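Local coordinates for penicillin-binding 1 transmembrane protein MrcA (Nitrosomonas europaea ATCC 19718, PDB 3D0F), which probably polymerises and cross-links peptidoglycan as a bifunctional glycosyltransferase and transpeptidase, of which this chain is the OB-like domain, at residues 34-39 against 89-94; 57-62 against 98-103; 11-16 against 24-29; 38-43 against 50-55. All blocks are in the same frame, centred on the assembly; numbering follows the deposited sequence. Where two conformers were deposited one is given.

Contact 1 (34-39 against 89-94). With PO4 (phosphate ion), chain C.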
loop_
_atom_site.group_PDB
_atom_site.type_symbol
_atom_site.label_atom_id
_atom_site.label_comp_id
_atom_site.label_asym_id
_atom_site.label_seq_id
_atom_site.Cartn_x
_atom_site.Cartn_y
_atom_site.Cartn_z
ATOM N N ASP A 34 -2.600 2.125 3.727
ATOM C CA ASP A 34 -1.415 2.121 2.848
ATOM C C ASP A 34 -0.395 1.067 3.324
ATOM O O ASP A 34 -0.153 0.907 4.517
ATOM C CB ASP A 34 -0.758 3.500 2.828
ATOM C CG ASP A 34 -1.489 4.512 1.920
ATOM O OD1 ASP A 34 -2.540 4.174 1.333
ATOM O OD2 ASP A 34 -0.934 5.647 1.854
ATOM N N ASP A 35 0.159 0.369 2.346
ATOM C CA ASP A 35 1.197 -0.649 2.537
ATOM C C ASP A 35 0.670 -1.949 3.140
ATOM O O ASP A 35 1.460 -2.880 3.382
ATOM C CB ASP A 35 2.355 -0.127 3.360
ATOM C CG ASP A 35 2.932 1.222 2.827
ATOM O OD1 ASP A 35 3.322 1.230 1.640
ATOM O OD2 ASP A 35 2.993 2.209 3.614
ATOM N N ILE A 36 -0.622 -2.006 3.385
ATOM C CA ILE A 36 -1.303 -3.222 3.871
ATOM C C ILE A 36 -1.934 -3.841 2.650
ATOM O O ILE A 36 -2.965 -3.356 2.147
ATOM C CB ILE A 36 -2.362 -2.941 4.968
ATOM C CG1 ILE A 36 -1.661 -2.305 6.164
ATOM C CG2 ILE A 36 -3.051 -4.283 5.382
ATOM C CD1 ILE A 36 -2.584 -1.884 7.293
ATOM N N LEU A 37 -1.309 -4.911 2.172
ATOM C CA LEU A 37 -1.564 -5.462 0.847
ATOM C C LEU A 37 -2.328 -6.767 0.887
ATOM O O LEU A 37 -2.208 -7.536 1.813
ATOM C CB LEU A 37 -0.244 -5.718 0.141
ATOM C CG LEU A 37 0.731 -4.558 0.120
ATOM C CD1 LEU A 37 1.941 -4.916 -0.708
ATOM C CD2 LEU A 37 0.053 -3.247 -0.359
ATOM N N ALA A 38 -3.120 -7.006 -0.143
ATOM C CA ALA A 38 -3.865 -8.263 -0.261
ATOM C C ALA A 38 -2.924 -9.370 -0.705
ATOM O O ALA A 38 -2.027 -9.198 -1.540
ATOM C CB ALA A 38 -5.056 -8.134 -1.271
ATOM N N ALA A 39 -3.172 -10.582 -0.194
ATOM C CA ALA A 39 -2.451 -11.735 -0.677
ATOM C C ALA A 39 -3.347 -12.964 -0.510
ATOM O O ALA A 39 -4.185 -13.019 0.382
ATOM C CB ALA A 39 -1.119 -11.953 0.047
ATOM N N LEU A 89 -7.724 -15.461 1.880
ATOM C CA LEU A 89 -7.417 -14.067 1.584
ATOM C C LEU A 89 -6.949 -13.394 2.875
ATOM O O LEU A 89 -7.685 -13.295 3.872
ATOM C CB LEU A 89 -8.659 -13.342 1.015
ATOM C CG LEU A 89 -8.483 -11.857 0.701
ATOM C CD1 LEU A 89 -7.378 -11.617 -0.323
ATOM C CD2 LEU A 89 -9.830 -11.281 0.250
ATOM N N ILE A 90 -5.700 -12.952 2.850
ATOM C CA ILE A 90 -5.062 -12.276 3.996
ATOM C C ILE A 90 -4.554 -10.931 3.602
ATOM O O ILE A 90 -4.551 -10.561 2.423
ATOM C CB ILE A 90 -3.918 -13.145 4.599
ATOM C CG1 ILE A 90 -2.843 -13.467 3.561
ATOM C CG2 ILE A 90 -4.557 -14.476 5.182
ATOM C CD1 ILE A 90 -1.563 -14.019 4.124
ATOM N N ARG A 91 -4.093 -10.198 4.591
ATOM C CA ARG A 91 -3.427 -8.932 4.353
ATOM C C ARG A 91 -2.032 -9.045 4.929
ATOM O O ARG A 91 -1.825 -9.611 6.006
ATOM C CB ARG A 91 -4.181 -7.777 5.033
ATOM C CG ARG A 91 -5.647 -7.680 4.579
ATOM C CD ARG A 91 -5.839 -7.090 3.177
ATOM N NE ARG A 91 -7.232 -7.277 2.804
ATOM C CZ ARG A 91 -7.800 -6.807 1.693
ATOM N NH1 ARG A 91 -7.113 -6.059 0.854
ATOM N NH2 ARG A 91 -9.086 -7.099 1.458
ATOM N N VAL A 92 -1.103 -8.440 4.224
ATOM C CA VAL A 92 0.315 -8.478 4.604
ATOM C C VAL A 92 0.972 -7.116 4.533
ATOM O O VAL A 92 0.555 -6.253 3.737
ATOM C CB VAL A 92 1.076 -9.477 3.704
ATOM C CG1 VAL A 92 0.500 -10.861 3.894
ATOM C CG2 VAL A 92 0.952 -9.085 2.236
ATOM N N LYS A 93 2.024 -6.954 5.329
ATOM C CA LYS A 93 2.798 -5.720 5.296
ATOM C C LYS A 93 4.287 -6.077 5.463
ATOM O O LYS A 93 4.622 -6.898 6.320
ATOM C CB LYS A 93 2.331 -4.835 6.443
ATOM C CG LYS A 93 2.926 -3.431 6.496
ATOM C CD LYS A 93 2.335 -2.647 7.648
ATOM C CE LYS A 93 3.014 -1.328 7.901
ATOM N NZ LYS A 93 3.519 -0.610 6.751
ATOM N N LYS A 94 5.138 -5.315 4.794
ATOM C CA LYS A 94 6.576 -5.522 4.844
ATOM C C LYS A 94 7.140 -4.643 5.963
ATOM O O LYS A 94 6.896 -3.417 5.981
ATOM C CB LYS A 94 7.188 -5.187 3.493
ATOM C CG LYS A 94 8.637 -5.634 3.352
ATOM C CD LYS A 94 9.176 -5.248 1.995
ATOM C CE LYS A 94 10.442 -5.974 1.640
ATOM N NZ LYS A 94 11.002 -5.377 0.407
HETATM P P PO4 C . -10.034 -4.879 -1.492
HETATM O O1 PO4 C . -10.682 -5.964 -0.681
HETATM O O2 PO4 C . -10.656 -4.919 -2.867
HETATM O O3 PO4 C . -10.300 -3.537 -0.835
HETATM O O4 PO4 C . -8.542 -5.050 -1.627
HETATM O O HOH W 1 4.083 -3.293 2.954
HETATM O O HOH W 2 2.729 2.387 6.033
HETATM O O HOH W 3 -5.036 -4.139 0.819
#

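Contact 2 (57-62 against 98-103)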
loop_
_atom_site.group_PDB
_atom_site.type_symbol
_atom_site.label_atom_id
_atom_site.label_comp_id
_atom_site.label_asym_id
_atom_site.label_seq_id
_atom_site.Cartn_x
_atom_site.Cartn_y
_atom_site.Cartn_z
ATOM N N GLU A 57 4.307 -11.378 -7.016
ATOM C CA GLU A 57 5.344 -12.062 -6.283
ATOM C C GLU A 57 4.731 -12.996 -5.235
ATOM O O GLU A 57 3.629 -12.756 -4.724
ATOM C CB GLU A 57 6.337 -11.043 -5.707
ATOM C CG GLU A 57 7.136 -10.386 -6.848
ATOM C CD GLU A 57 8.095 -9.280 -6.449
ATOM O OE1 GLU A 57 7.908 -8.607 -5.418
ATOM O OE2 GLU A 57 9.050 -9.068 -7.227
ATOM N N THR A 58 5.435 -14.090 -4.983
ATOM C CA THR A 58 5.060 -15.040 -3.937
ATOM C C THR A 58 6.007 -14.729 -2.783
ATOM O O THR A 58 7.235 -14.656 -2.937
ATOM C CB THR A 58 5.132 -16.491 -4.376
ATOM O OG1 THR A 58 4.196 -16.731 -5.452
ATOM C CG2 THR A 58 4.788 -17.427 -3.200
ATOM N N ILE A 59 5.409 -14.456 -1.651
ATOM C CA ILE A 59 6.158 -14.138 -0.421
ATOM C C ILE A 59 6.046 -15.305 0.565
ATOM O O ILE A 59 5.124 -16.102 0.481
ATOM C CB ILE A 59 5.656 -12.828 0.272
ATOM C CG1 ILE A 59 4.162 -12.884 0.630
ATOM C CG2 ILE A 59 5.925 -11.592 -0.638
ATOM C CD1 ILE A 59 3.647 -11.691 1.458
ATOM N N ARG A 60 7.038 -15.384 1.449
ATOM C CA ARG A 60 7.073 -16.379 2.505
ATOM C C ARG A 60 7.126 -15.661 3.854
ATOM O O ARG A 60 8.092 -14.907 4.112
ATOM C CB ARG A 60 8.286 -17.305 2.329
ATOM C CG ARG A 60 8.215 -18.601 3.080
ATOM C CD ARG A 60 9.300 -19.587 2.509
ATOM N NE ARG A 60 9.193 -20.911 3.064
ATOM C CZ ARG A 60 9.804 -21.330 4.159
ATOM N NH1 ARG A 60 10.605 -20.523 4.880
ATOM N NH2 ARG A 60 9.599 -22.579 4.556
ATOM N N ILE A 61 6.154 -15.941 4.719
ATOM C CA ILE A 61 6.018 -15.292 6.050
ATOM C C ILE A 61 6.387 -16.349 7.078
ATOM O O ILE A 61 5.844 -17.454 7.046
ATOM C CB ILE A 61 4.609 -14.740 6.300
ATOM C CG1 ILE A 61 4.230 -13.789 5.143
ATOM C CG2 ILE A 61 4.510 -13.992 7.670
ATOM C CD1 ILE A 61 2.772 -13.896 4.709
ATOM N N THR A 62 7.283 -15.971 8.000
ATOM C CA THR A 62 7.832 -16.885 9.002
ATOM C C THR A 62 8.091 -16.111 10.299
ATOM O O THR A 62 7.965 -14.900 10.320
ATOM C CB THR A 62 9.183 -17.512 8.562
ATOM O OG1 THR A 62 10.189 -16.478 8.429
ATOM C CG2 THR A 62 9.005 -18.252 7.217
ATOM N N GLY A 98 12.466 -5.762 6.479
ATOM C CA GLY A 98 12.363 -6.422 5.162
ATOM C C GLY A 98 11.537 -7.689 5.104
ATOM O O GLY A 98 11.316 -8.210 4.019
ATOM N N SER A 99 11.078 -8.182 6.241
ATOM C CA SER A 99 10.299 -9.417 6.270
ATOM C C SER A 99 8.823 -9.049 6.224
ATOM O O SER A 99 8.396 -7.994 6.741
ATOM C CB SER A 99 10.594 -10.226 7.556
ATOM O OG SER A 99 11.911 -10.734 7.652
ATOM N N TRP A 100 8.006 -9.914 5.617
ATOM C CA TRP A 100 6.582 -9.720 5.558
ATOM C C TRP A 100 5.923 -10.233 6.815
ATOM O O TRP A 100 6.379 -11.207 7.408
ATOM C CB TRP A 100 5.990 -10.437 4.327
ATOM C CG TRP A 100 6.406 -9.745 3.033
ATOM C CD1 TRP A 100 7.516 -9.995 2.301
ATOM C CD2 TRP A 100 5.721 -8.678 2.356
ATOM N NE1 TRP A 100 7.594 -9.139 1.224
ATOM C CE2 TRP A 100 6.484 -8.345 1.220
ATOM C CE3 TRP A 100 4.555 -7.963 2.610
ATOM C CZ2 TRP A 100 6.120 -7.316 0.347
ATOM C CZ3 TRP A 100 4.176 -6.971 1.705
ATOM C CH2 TRP A 100 4.972 -6.648 0.610
ATOM N N GLN A 101 4.815 -9.591 7.198
ATOM C CA GLN A 101 3.999 -10.010 8.315
ATOM C C GLN A 101 2.533 -10.066 7.923
ATOM O O GLN A 101 2.068 -9.267 7.094
ATOM C CB GLN A 101 4.199 -9.027 9.481
ATOM C CG GLN A 101 3.711 -7.630 9.137
ATOM C CD GLN A 101 4.132 -6.525 10.075
ATOM O OE1 GLN A 101 4.168 -5.361 9.652
ATOM N NE2 GLN A 101 4.402 -6.850 11.329
ATOM N N ILE A 102 1.795 -10.999 8.526
ATOM C CA ILE A 102 0.340 -11.095 8.365
ATOM C C ILE A 102 -0.304 -10.126 9.356
ATOM O O ILE A 102 -0.092 -10.188 10.594
ATOM C CB ILE A 102 -0.172 -12.495 8.606
ATOM C CG1 ILE A 102 0.455 -13.495 7.625
ATOM C CG2 ILE A 102 -1.703 -12.466 8.557
ATOM C CD1 ILE A 102 0.015 -14.953 7.801
ATOM N N VAL A 103 -1.051 -9.206 8.775
ATOM C CA VAL A 103 -1.746 -8.162 9.522
ATOM C C VAL A 103 -3.241 -8.125 9.136
ATOM O O VAL A 103 -3.750 -9.022 8.501
ATOM C CB VAL A 103 -1.082 -6.802 9.227
ATOM C CG1 VAL A 103 0.366 -6.815 9.701
ATOM C CG2 VAL A 103 -1.175 -6.407 7.748
HETATM O O HOH W 4 9.107 -12.314 4.419
HETATM O O HOH W 5 8.278 -13.136 7.779
#

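Contact 3 (11-16 against 24-29)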
loop_
_atom_site.group_PDB
_atom_site.type_symbol
_atom_site.label_atom_id
_atom_site.label_comp_id
_atom_site.label_asym_id
_atom_site.label_seq_id
_atom_site.Cartn_x
_atom_site.Cartn_y
_atom_site.Cartn_z
ATOM N N LEU A 11 -3.178 19.508 3.636
ATOM C CA LEU A 11 -2.864 19.494 5.069
ATOM C C LEU A 11 -1.955 20.665 5.419
ATOM O O LEU A 11 -1.296 21.264 4.548
ATOM C CB LEU A 11 -2.219 18.181 5.437
ATOM C CG LEU A 11 -2.839 16.899 4.904
ATOM C CD1 LEU A 11 -2.112 15.592 5.211
ATOM C CD2 LEU A 11 -4.292 16.849 5.435
ATOM N N LYS A 12 -2.009 21.062 6.679
ATOM C CA LYS A 12 -1.213 22.193 7.161
ATOM C C LYS A 12 0.128 21.656 7.673
ATOM O O LYS A 12 0.175 20.913 8.654
ATOM C CB LYS A 12 -1.958 22.905 8.275
ATOM C CG LYS A 12 -1.272 24.173 8.707
ATOM C CD LYS A 12 -1.982 24.756 9.895
ATOM C CE LYS A 12 -3.244 25.516 9.536
ATOM N NZ LYS A 12 -3.477 26.602 10.546
ATOM N N LEU A 13 1.228 21.996 7.013
ATOM C CA LEU A 13 2.495 21.406 7.340
ATOM C C LEU A 13 3.110 22.083 8.581
ATOM O O LEU A 13 2.811 23.255 8.866
ATOM C CB LEU A 13 3.510 21.568 6.217
ATOM C CG LEU A 13 3.261 20.869 4.894
ATOM C CD1 LEU A 13 4.298 21.419 3.890
ATOM C CD2 LEU A 13 3.350 19.374 5.042
ATOM N N PRO A 14 3.964 21.334 9.271
ATOM C CA PRO A 14 4.856 21.983 10.267
ATOM C C PRO A 14 5.977 22.766 9.543
ATOM O O PRO A 14 6.250 22.489 8.371
ATOM C CB PRO A 14 5.454 20.779 10.997
ATOM C CG PRO A 14 5.477 19.683 9.958
ATOM C CD PRO A 14 4.198 19.888 9.204
ATOM N N LYS A 15 6.678 23.673 10.266
ATOM C CA LYS A 15 7.918 24.324 9.744
ATOM C C LYS A 15 9.004 23.325 9.383
ATOM O O LYS A 15 9.661 23.433 8.335
ATOM C CB LYS A 15 8.540 25.207 10.820
ATOM C CG LYS A 15 8.396 26.690 10.654
ATOM C CD LYS A 15 9.305 27.435 11.595
ATOM C CE LYS A 15 10.693 27.727 11.034
ATOM N NZ LYS A 15 11.353 28.815 11.857
ATOM N N ASP A 16 9.234 22.369 10.284
ATOM C CA ASP A 16 10.277 21.357 10.107
ATOM C C ASP A 16 9.799 20.166 9.280
ATOM O O ASP A 16 9.060 19.285 9.730
ATOM C CB ASP A 16 10.881 20.980 11.490
ATOM C CG ASP A 16 11.939 19.869 11.425
ATOM O OD1 ASP A 16 12.394 19.468 10.323
ATOM O OD2 ASP A 16 12.323 19.376 12.529
ATOM N N GLN A 24 3.448 12.687 10.439
ATOM C CA GLN A 24 2.516 11.562 10.645
ATOM C C GLN A 24 1.235 12.051 11.294
ATOM O O GLN A 24 0.126 11.616 10.976
ATOM C CB GLN A 24 3.119 10.495 11.582
ATOM C CG GLN A 24 4.194 9.639 10.954
ATOM C CD GLN A 24 3.733 8.732 9.799
ATOM O OE1 GLN A 24 2.521 8.527 9.526
ATOM N NE2 GLN A 24 4.720 8.155 9.127
ATOM N N ASP A 25 1.366 12.978 12.235
ATOM C CA ASP A 25 0.178 13.491 12.941
ATOM C C ASP A 25 -0.787 14.200 12.006
ATOM O O ASP A 25 -2.015 13.999 12.105
ATOM C CB ASP A 25 0.579 14.444 14.070
ATOM C CG ASP A 25 1.036 13.707 15.332
ATOM O OD1 ASP A 25 0.995 12.444 15.423
ATOM O OD2 ASP A 25 1.433 14.449 16.242
ATOM N N ILE A 26 -0.271 14.995 11.059
ATOM C CA ILE A 26 -1.224 15.717 10.145
ATOM C C ILE A 26 -1.889 14.724 9.165
ATOM O O ILE A 26 -2.974 15.021 8.670
ATOM C CB ILE A 26 -0.626 16.897 9.363
ATOM C CG1 ILE A 26 0.503 16.439 8.417
ATOM C CG2 ILE A 26 -0.049 17.934 10.360
ATOM C CD1 ILE A 26 1.041 17.546 7.532
HETATM N N MSE A 27 -1.254 13.567 8.938
HETATM C CA MSE A 27 -1.759 12.519 8.059
HETATM C C MSE A 27 -2.607 11.473 8.776
HETATM O O MSE A 27 -3.013 10.491 8.158
HETATM C CB MSE A 27 -0.575 11.825 7.367
HETATM C CG MSE A 27 0.254 12.695 6.491
HETATM SE SE MSE A 27 1.532 11.594 5.458
HETATM C CE MSE A 27 0.427 10.876 4.072
ATOM N N GLN A 28 -2.857 11.672 10.059
ATOM C CA GLN A 28 -3.441 10.609 10.877
ATOM C C GLN A 28 -4.707 9.974 10.308
ATOM O O GLN A 28 -4.916 8.783 10.518
ATOM C CB GLN A 28 -3.673 11.094 12.295
ATOM C CG GLN A 28 -4.710 12.140 12.463
ATOM C CD GLN A 28 -4.831 12.638 13.904
ATOM O OE1 GLN A 28 -4.244 12.046 14.827
ATOM N NE2 GLN A 28 -5.568 13.746 14.096
ATOM N N ASP A 29 -5.564 10.773 9.658
ATOM C CA ASP A 29 -6.866 10.268 9.193
ATOM C C ASP A 29 -6.824 9.613 7.806
ATOM O O ASP A 29 -7.806 8.943 7.439
ATOM C CB ASP A 29 -7.903 11.386 9.145
ATOM C CG ASP A 29 -8.339 11.886 10.555
ATOM O OD1 ASP A 29 -8.131 11.143 11.553
ATOM O OD2 ASP A 29 -8.919 13.004 10.620
#

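Contact 4 (38-43 against 50-55)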
loop_
_atom_site.group_PDB
_atom_site.type_symbol
_atom_site.label_atom_id
_atom_site.label_comp_id
_atom_site.label_asym_id
_atom_site.label_seq_id
_atom_site.Cartn_x
_atom_site.Cartn_y
_atom_site.Cartn_z
ATOM N N ALA A 38 -3.120 -7.006 -0.143
ATOM C CA ALA A 38 -3.865 -8.263 -0.261
ATOM C C ALA A 38 -2.924 -9.370 -0.705
ATOM O O ALA A 38 -2.027 -9.198 -1.540
ATOM C CB ALA A 38 -5.056 -8.134 -1.271
ATOM N N ALA A 39 -3.172 -10.582 -0.194
ATOM C CA ALA A 39 -2.451 -11.735 -0.677
ATOM C C ALA A 39 -3.347 -12.964 -0.510
ATOM O O ALA A 39 -4.185 -13.019 0.382
ATOM C CB ALA A 39 -1.119 -11.953 0.047
ATOM N N VAL A 40 -3.135 -13.933 -1.364
ATOM C CA VAL A 40 -3.859 -15.203 -1.257
ATOM C C VAL A 40 -2.894 -16.288 -0.836
ATOM O O VAL A 40 -1.832 -16.459 -1.434
ATOM C CB VAL A 40 -4.583 -15.633 -2.567
ATOM C CG1 VAL A 40 -3.613 -15.766 -3.738
ATOM C CG2 VAL A 40 -5.324 -16.950 -2.372
ATOM N N VAL A 41 -3.273 -17.032 0.182
ATOM C CA VAL A 41 -2.427 -18.097 0.718
ATOM C C VAL A 41 -2.342 -19.291 -0.244
ATOM O O VAL A 41 -3.368 -19.764 -0.763
ATOM C CB VAL A 41 -2.878 -18.532 2.133
ATOM C CG1 VAL A 41 -2.080 -19.831 2.607
ATOM C CG2 VAL A 41 -2.695 -17.336 3.113
ATOM N N LEU A 42 -1.110 -19.717 -0.498
ATOM C CA LEU A 42 -0.832 -20.917 -1.295
ATOM C C LEU A 42 -0.535 -22.148 -0.432
ATOM O O LEU A 42 -0.865 -23.260 -0.811
ATOM C CB LEU A 42 0.367 -20.663 -2.229
ATOM C CG LEU A 42 0.187 -19.430 -3.118
ATOM C CD1 LEU A 42 1.410 -19.279 -4.036
ATOM C CD2 LEU A 42 -1.122 -19.410 -3.916
ATOM N N SER A 43 0.182 -21.972 0.676
ATOM C CA SER A 43 0.473 -23.008 1.589
ATOM C C SER A 43 0.583 -22.434 2.984
ATOM O O SER A 43 0.952 -21.281 3.135
ATOM C CB SER A 43 1.755 -23.701 1.188
ATOM O OG SER A 43 2.874 -22.908 1.457
ATOM N N GLU A 50 3.153 -19.308 2.602
ATOM C CA GLU A 50 3.481 -18.759 1.282
ATOM C C GLU A 50 2.207 -18.112 0.750
ATOM O O GLU A 50 1.140 -18.728 0.797
ATOM C CB GLU A 50 3.904 -19.876 0.312
ATOM C CG GLU A 50 5.193 -20.537 0.698
ATOM C CD GLU A 50 6.061 -21.024 -0.468
ATOM O OE1 GLU A 50 5.587 -21.143 -1.628
ATOM O OE2 GLU A 50 7.258 -21.297 -0.176
ATOM N N ALA A 51 2.312 -16.896 0.244
ATOM C CA ALA A 51 1.168 -16.161 -0.261
ATOM C C ALA A 51 1.517 -15.399 -1.541
ATOM O O ALA A 51 2.663 -14.954 -1.703
ATOM C CB ALA A 51 0.600 -15.221 0.826
ATOM N N PHE A 52 0.557 -15.269 -2.442
ATOM C CA PHE A 52 0.713 -14.566 -3.710
ATOM C C PHE A 52 0.099 -13.172 -3.592
ATOM O O PHE A 52 -1.030 -13.031 -3.153
ATOM C CB PHE A 52 -0.016 -15.347 -4.819
ATOM C CG PHE A 52 0.134 -14.759 -6.195
ATOM C CD1 PHE A 52 1.178 -15.159 -7.002
ATOM C CD2 PHE A 52 -0.813 -13.899 -6.706
ATOM C CE1 PHE A 52 1.333 -14.642 -8.306
ATOM C CE2 PHE A 52 -0.660 -13.345 -8.003
ATOM C CZ PHE A 52 0.408 -13.747 -8.787
ATOM N N ARG A 53 0.855 -12.133 -3.918
ATOM C CA ARG A 53 0.310 -10.764 -3.833
ATOM C C ARG A 53 0.022 -10.190 -5.239
ATOM O O ARG A 53 0.453 -10.738 -6.217
ATOM C CB ARG A 53 1.216 -9.834 -3.008
ATOM C CG ARG A 53 2.610 -9.750 -3.404
ATOM C CD ARG A 53 3.352 -8.992 -2.305
ATOM N NE ARG A 53 4.676 -8.618 -2.636
ATOM C CZ ARG A 53 5.052 -7.386 -3.011
ATOM N NH1 ARG A 53 4.168 -6.413 -3.168
ATOM N NH2 ARG A 53 6.317 -7.135 -3.259
ATOM N N LYS A 54 -0.682 -9.073 -5.297
ATOM C CA LYS A 54 -1.126 -8.503 -6.578
ATOM C C LYS A 54 -0.016 -8.189 -7.538
ATOM O O LYS A 54 -0.232 -8.245 -8.754
ATOM C CB LYS A 54 -1.898 -7.212 -6.312
ATOM C CG LYS A 54 -3.265 -7.423 -5.722
ATOM C CD LYS A 54 -4.272 -7.879 -6.781
ATOM C CE LYS A 54 -4.752 -6.777 -7.737
ATOM N NZ LYS A 54 -6.006 -7.187 -8.531
ATOM N N ASN A 55 1.162 -7.828 -7.044
ATOM C CA ASN A 55 2.269 -7.498 -7.959
ATOM C C ASN A 55 2.877 -8.747 -8.618
ATOM O O ASN A 55 3.826 -8.641 -9.420
ATOM C CB ASN A 55 3.325 -6.638 -7.250
ATOM C CG ASN A 55 4.362 -7.445 -6.536
ATOM O OD1 ASN A 55 4.084 -8.549 -6.071
ATOM N ND2 ASN A 55 5.582 -6.938 -6.493
HETATM O O HOH W 6 -1.222 -7.183 -3.024
#

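Contact 1 (34-39 against 89-94)
Leu37 and Val92 exchange both of their backbone bonds: Leu37 N donates to Val92 O over 2.8 Å, almost straight at 177°, and Val92 N answers to Leu37 O. Two residues on, Ala39 and Ile90 form a second antiparallel hydrogen-bonded pair, with Ile90 N 2.9 Å from Ala39 O. Between them lies the non-hydrogen-bonded pair Ala38 and Arg91, where Leu37 O receives a CA-H...O contact from Arg91 CA. Beyond this ladder a water donates to Asp35 O and accepts from Lys94 N. The Arg91 chain bends at chi2 (-75°), which carries CD to 3.9 Å from Leu37 O, and NH1 passes 3.6 Å from Ala38 CB. Its guanidinium meets a phosphate ion, probably from the crystallisation liquor, edge-on, NH1 reaching O4 at 3.0 Å and NH2 reaching O1 at 2.9 Å. That NH2 makes a salt bridge to Glu8 of the second subunit, whose Gly31 N binds the same ion. Asp35 OD2 and Lys93 NZ stay 4.3 Å apart; Asp35 OD1 pairs with Arg53 of the second subunit and Ala38 N with its Asp34 OD2. The Leu37/Val92 and Ala39/Ile90 pairs thus satisfy their own backbone groups, whereas Arg91, Asp35 and Ala38 N serve the subunit interface.

Contact 2 (57-62 against 98-103)
Trp100 O takes a 2.7 Å hydrogen bond from a water that accepts from Thr62 N, and Ile61 CG2 lies 3.4 Å from the same oxygen. A second water does the converse, accepting from Trp100 N at 2.9 Å and donating to Arg60 O; it sits in the plane of the indole, at its edge. No direct hydrogen bond joins the two segments, and the rest is hydrophobic. Ile59 covers the indole face, and Ile61 adds the larger share beside it. Ile59 CG2 stands over the five-membered ring, 3.7 Å from the centroid and 19° off the normal, a CH-pi contact, while CG1 lies between the backbone N and the carbonyl carbon (chi1 58°) and CD1 comes 3.7 Å from Trp100 CG. Ile61 CG1 packs on Trp100 CB, and Ile61 CD1 meets Ile102 CG1 at 3.7 Å, those two side chains crossing at about a right angle. Val92 touches Ile59, Ile61 and Trp100. Strands 58-61 and 100-103, the outermost within this chain of a sheet ordered 58-61, 48-53, 37-45, 88-94, 100-103, run at 80° to each other, as expected where the curled sheet of an OB-like barrel brings its two edges together.

Contact 3 (11-16 against 24-29)
Apolar packing at the surface joins Leu11, Leu13 and Pro14 of the extended chain following strand 9-10 to Ile26 of helix 20-26 and the following Met27, the centre of the contact lying about 23 Å from the centre of the chain. No hydrogen bond crosses between the segments. Ile26 is the heart of the contact, and both of its branches meet the extended chain. Its CG2 rests 3.4 Å from Lys12 O. The other branch starts with CG1 between the backbone N and the carbonyl carbon (chi1 62°) and continues outstretched (chi2 175°), bringing CD1 to 3.7 Å from Lys12 O, with Leu11 CB and Leu13 CD2 each 3.9 Å from it and Pro14 CD a looser 4.3 Å away. The end of Leu11 goes on to the backbone: its CD1 touches Ile26 O at 3.6 Å and also Met27 CG at 4.0 Å, the side chains of Leu11 and Met27, the latter a selenomethionine, crossing at about a right angle. Helix 20-26 widens the patch from within the chain, since Leu13 and Pro14 also touch Leu23, and Pro14 touches Ala22. The second subunit completes it: Leu11 and Met27 pack on Val40 of that subunit and Leu13 on its Pro86, while Gln24 NE2 and Met27 O are bonded to O and NZ of its Lys54. What results is a short helix folded back on the extended chain that precedes it, an arm at the start of this domain construct that packs on the second subunit, consistent with an exchange of arms within the dimer.

Contact 4 (38-43 against 50-55)
Val40 and Phe52 hold the middle of this contact as an antiparallel hydrogen-bonded pair, Val40 N reaching Phe52 O at 2.9 Å and Phe52 N reaching Val40 O at the same length. Val40 CG1 lies 3.8 Å from Phe52 CB, and Phe52 CG lies anti to the backbone N (chi1 -177°). On the other face of the sheet the methyl groups Ala39 CB and Ala51 CB meet at 3.8 Å. Toward the hairpin turn the ladder slips by one residue. Glu50 O accepts from Leu42 N at 2.8 Å and weakly from Ser43 N at 3.4 Å, while Glu50 N donates to Ser43 O; two residues thus face one, and Ser43 OG is laid against Glu50 CB at 3.4 Å. At the opposite end a water donates to Ala38 O and accepts from Lys54 N, taking over where the direct bonds stop. Within the same segment, Asn55 OD1 lies 3.3 Å above the plane of the Arg53 guanidinium, over its centre. An outer shell fixes the polar ends. Glu57 makes a salt bridge to Arg53 NH2 and donates through its N to Asn55 OD1. Lys54 NZ is bonded to Met27 O and Asn32 OD1 of the second subunit, and Phe52 packs on Leu23 of that subunit. Val41 and Ala51 carry the backbone bonding on to Gly87 and Ala88 and to Ile59 respectively. This is a beta hairpin with a classic bulge, joining the first two strands of the curled sheet in the OB-like fold.

From the N terminus, contact 3 closes first, folding helix 20-26 back on the extended chain before it, and it is complete before the sheet begins. The remaining three belong to that sheet. Contact 4 closes the hairpin of strands 37-45 and 48-53; contact 1 shares Ala38 and Ala39 with it but spans about 50 residues to strand 88-94, so the two start from the same stretch, contact 4 closing far sooner. Contact 2 opens after contact 4 has closed and crosses contact 1, joining strands 58-61 and 100-103 at the two edges. These three centres lie about 9 Å apart, whereas that of contact 3, 25 to 33 Å from each, packs instead on the sheet region of the second subunit.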